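Local atomic coordinates of Non-heme chloroperoxidase CPO-A1 (PDB entry 1A8Q), a protein that belongs to the alpha/beta hydrolase superfamily and acts as a cofactor-free haloperoxidase, brominating substrates and possibly chlorinating during 7-chlorotetracycline biosynthesis. Residues L117-M125 with V225-S235. Sequence-based numbering, arbitrary orientation.
Sequences LLSAIPPVM and VVPIDATGRKS
Thr231 packs its CB against two carbonyls of the loop 119-125, Pro122 O and Ala120 O, the latter 3.4 Å from that CB, while its CG2 turns to Ile121 O. In this alpha/beta hydrolase fold the loop leaves the C-terminal end of strand 112-118 and meets the segment that follows the triad acid Asp223 and leads into helix 232-238. A cis peptide joins Pro122 to Pro123, and the Pro123 ring sits over the start of that helix and the residues leading into it: CD lies 3.5 Å from Ala230 O and also touches Lys234 CB, the two side chains crossing at about a right angle. Farther along, chi1 of Met125 and the bend at chi2 (-101°) put SD 3.8 Å from Val226 CG1, and the bend at chi3 then turns CE toward Val225 O and Val226 CG2. Val226 CG1 also lies against Ala120 O. Ile121 CG2 adds a looser apolar touch at Val226 CG2.

The polar link between the two segments runs through water. One water lies within hydrogen-bonding distance of Ala120 O, Pro122 O and Ser235 OG, 2.8 Å from that OG; a second donates to Val124 O and to Ala230 O, bridging the loop to the residue just before Thr231.

Behind this layer, both backbone nitrogens of Val225 and Val226 bond to Asp223 OD1, and the Val226 side chain touches His252, so Val226, which Met125 packs against, also borders the catalytic histidine. Helix 205-208 adds Leu208 against Pro122, Pro123 and Ser235. Thr231 is fixed from within its own segment: chi1 of 57° places OG1 between the backbone N and the carbonyl carbon, and OG1 donates to Pro227 O at 2.8 Å, standing 50° out of that carbonyl's plane.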
# COMPACT_ATOMS: atom_id res chain seq x y z
N LEU A 117 -4.90 0.65 7.19
CA LEU A 117 -3.64 1.23 6.70
C LEU A 117 -2.54 0.35 7.23
O LEU A 117 -2.24 0.35 8.42
CB LEU A 117 -3.50 2.67 7.25
CG LEU A 117 -4.40 3.74 6.63
CD1 LEU A 117 -4.08 5.04 7.39
CD2 LEU A 117 -4.16 4.02 5.16
N LEU A 118 -1.93 -0.47 6.36
CA LEU A 118 -0.85 -1.34 6.81
C LEU A 118 0.49 -0.77 6.41
O LEU A 118 0.76 -0.59 5.19
CB LEU A 118 -1.05 -2.71 6.05
CG LEU A 118 0.07 -3.73 6.28
CD1 LEU A 118 0.18 -4.21 7.71
CD2 LEU A 118 -0.15 -4.99 5.39
N SER A 119 1.33 -0.46 7.39
CA SER A 119 2.69 0.06 7.17
C SER A 119 2.65 1.18 6.14
O SER A 119 3.44 1.17 5.18
CB SER A 119 3.59 -1.08 6.65
OG SER A 119 3.43 -2.25 7.51
N ALA A 120 1.75 2.15 6.34
CA ALA A 120 1.44 3.13 5.34
C ALA A 120 2.13 4.47 5.55
O ALA A 120 2.42 4.83 6.69
CB ALA A 120 -0.08 3.33 5.31
N ILE A 121 2.29 5.20 4.46
CA ILE A 121 2.98 6.48 4.50
C ILE A 121 2.31 7.65 5.20
O ILE A 121 3.09 8.54 5.59
CB ILE A 121 3.39 6.91 3.08
CG1 ILE A 121 2.18 7.20 2.19
CG2 ILE A 121 4.34 5.85 2.46
CD1 ILE A 121 2.57 7.77 0.82
N PRO A 122 1.01 7.77 5.34
CA PRO A 122 0.45 8.98 5.99
C PRO A 122 0.95 9.06 7.40
O PRO A 122 1.24 8.08 8.08
CB PRO A 122 -1.07 8.80 5.90
CG PRO A 122 -1.25 7.86 4.73
CD PRO A 122 -0.07 6.91 4.87
N PRO A 123 1.09 10.31 7.93
CA PRO A 123 0.71 11.50 7.24
C PRO A 123 1.71 12.07 6.24
O PRO A 123 1.25 12.57 5.22
CB PRO A 123 0.56 12.56 8.38
CG PRO A 123 0.63 11.78 9.63
CD PRO A 123 1.40 10.51 9.38
N VAL A 124 2.97 12.06 6.55
CA VAL A 124 3.99 12.58 5.64
C VAL A 124 5.31 11.94 6.00
O VAL A 124 5.65 11.78 7.17
CB VAL A 124 4.06 14.12 5.59
CG1 VAL A 124 4.36 14.71 6.95
CG2 VAL A 124 5.08 14.55 4.54
N MET A 125 6.10 11.51 4.98
CA MET A 125 7.36 10.86 5.27
C MET A 125 8.59 11.75 5.47
O MET A 125 9.42 11.40 6.30
CB MET A 125 7.71 9.95 4.03
CG MET A 125 6.62 8.86 3.98
SD MET A 125 7.31 7.36 4.69
CE MET A 125 8.39 6.90 3.32
N VAL A 225 11.61 0.86 6.05
CA VAL A 225 11.23 1.60 4.84
C VAL A 225 10.35 2.79 5.23
O VAL A 225 10.58 3.93 4.77
CB VAL A 225 10.48 0.70 3.84
CG1 VAL A 225 10.08 1.43 2.56
CG2 VAL A 225 11.34 -0.51 3.44
N VAL A 226 9.32 2.54 6.04
CA VAL A 226 8.35 3.55 6.46
C VAL A 226 8.38 3.60 7.98
O VAL A 226 7.87 2.72 8.65
CB VAL A 226 6.96 3.21 5.91
CG1 VAL A 226 5.89 4.21 6.37
CG2 VAL A 226 6.97 3.18 4.37
N PRO A 227 9.02 4.61 8.56
CA PRO A 227 9.29 4.61 10.00
C PRO A 227 8.02 4.76 10.82
O PRO A 227 7.27 5.70 10.61
CB PRO A 227 10.25 5.78 10.21
CG PRO A 227 9.99 6.67 9.03
CD PRO A 227 9.76 5.70 7.87
N ILE A 228 7.84 3.81 11.76
CA ILE A 228 6.61 3.83 12.52
C ILE A 228 6.36 5.14 13.25
O ILE A 228 5.21 5.58 13.22
CB ILE A 228 6.56 2.63 13.50
CG1 ILE A 228 5.20 2.53 14.15
CG2 ILE A 228 7.68 2.67 14.53
CD1 ILE A 228 5.03 1.23 14.95
N ASP A 229 7.37 5.70 13.89
CA ASP A 229 7.06 6.93 14.67
C ASP A 229 6.59 8.12 13.88
O ASP A 229 5.90 9.04 14.38
CB ASP A 229 8.33 7.29 15.46
CG ASP A 229 8.61 6.25 16.52
OD1 ASP A 229 7.68 5.60 17.05
OD2 ASP A 229 9.80 6.07 16.81
N ALA A 230 7.00 8.26 12.63
CA ALA A 230 6.60 9.39 11.80
C ALA A 230 5.27 9.15 11.12
O ALA A 230 4.67 10.07 10.60
CB ALA A 230 7.65 9.67 10.72
N THR A 231 4.89 7.87 10.94
CA THR A 231 3.71 7.59 10.11
C THR A 231 2.61 6.91 10.91
O THR A 231 1.77 7.57 11.49
CB THR A 231 4.16 6.68 8.91
OG1 THR A 231 4.77 5.51 9.46
CG2 THR A 231 5.19 7.48 8.11
N GLY A 232 2.55 5.58 11.02
CA GLY A 232 1.52 4.89 11.76
C GLY A 232 1.18 5.44 13.15
O GLY A 232 -0.01 5.54 13.46
N ARG A 233 2.17 5.71 13.97
CA ARG A 233 1.82 6.31 15.29
C ARG A 233 1.10 7.63 15.16
O ARG A 233 0.20 7.95 15.96
CB ARG A 233 3.09 6.45 16.12
CG ARG A 233 3.41 5.17 16.87
CD ARG A 233 4.42 5.45 17.97
NE ARG A 233 5.30 4.29 18.13
CZ ARG A 233 4.95 3.21 18.80
NH1 ARG A 233 3.76 3.13 19.39
NH2 ARG A 233 5.80 2.20 18.91
N LYS A 234 1.43 8.46 14.17
CA LYS A 234 0.74 9.74 14.00
C LYS A 234 -0.58 9.64 13.30
O LYS A 234 -1.53 10.34 13.63
CB LYS A 234 1.64 10.71 13.19
CG LYS A 234 2.89 11.03 14.01
CD LYS A 234 3.66 12.13 13.24
CE LYS A 234 4.95 12.47 13.98
NZ LYS A 234 4.91 13.91 14.41
N SER A 235 -0.71 8.77 12.26
CA SER A 235 -2.01 8.73 11.59
C SER A 235 -3.09 8.21 12.55
O SER A 235 -4.25 8.62 12.38
CB SER A 235 -1.92 7.90 10.30
OG SER A 235 -1.48 6.60 10.70
O HOH W 1 -0.07 5.45 8.51
O HOH W 2 4.51 12.55 9.56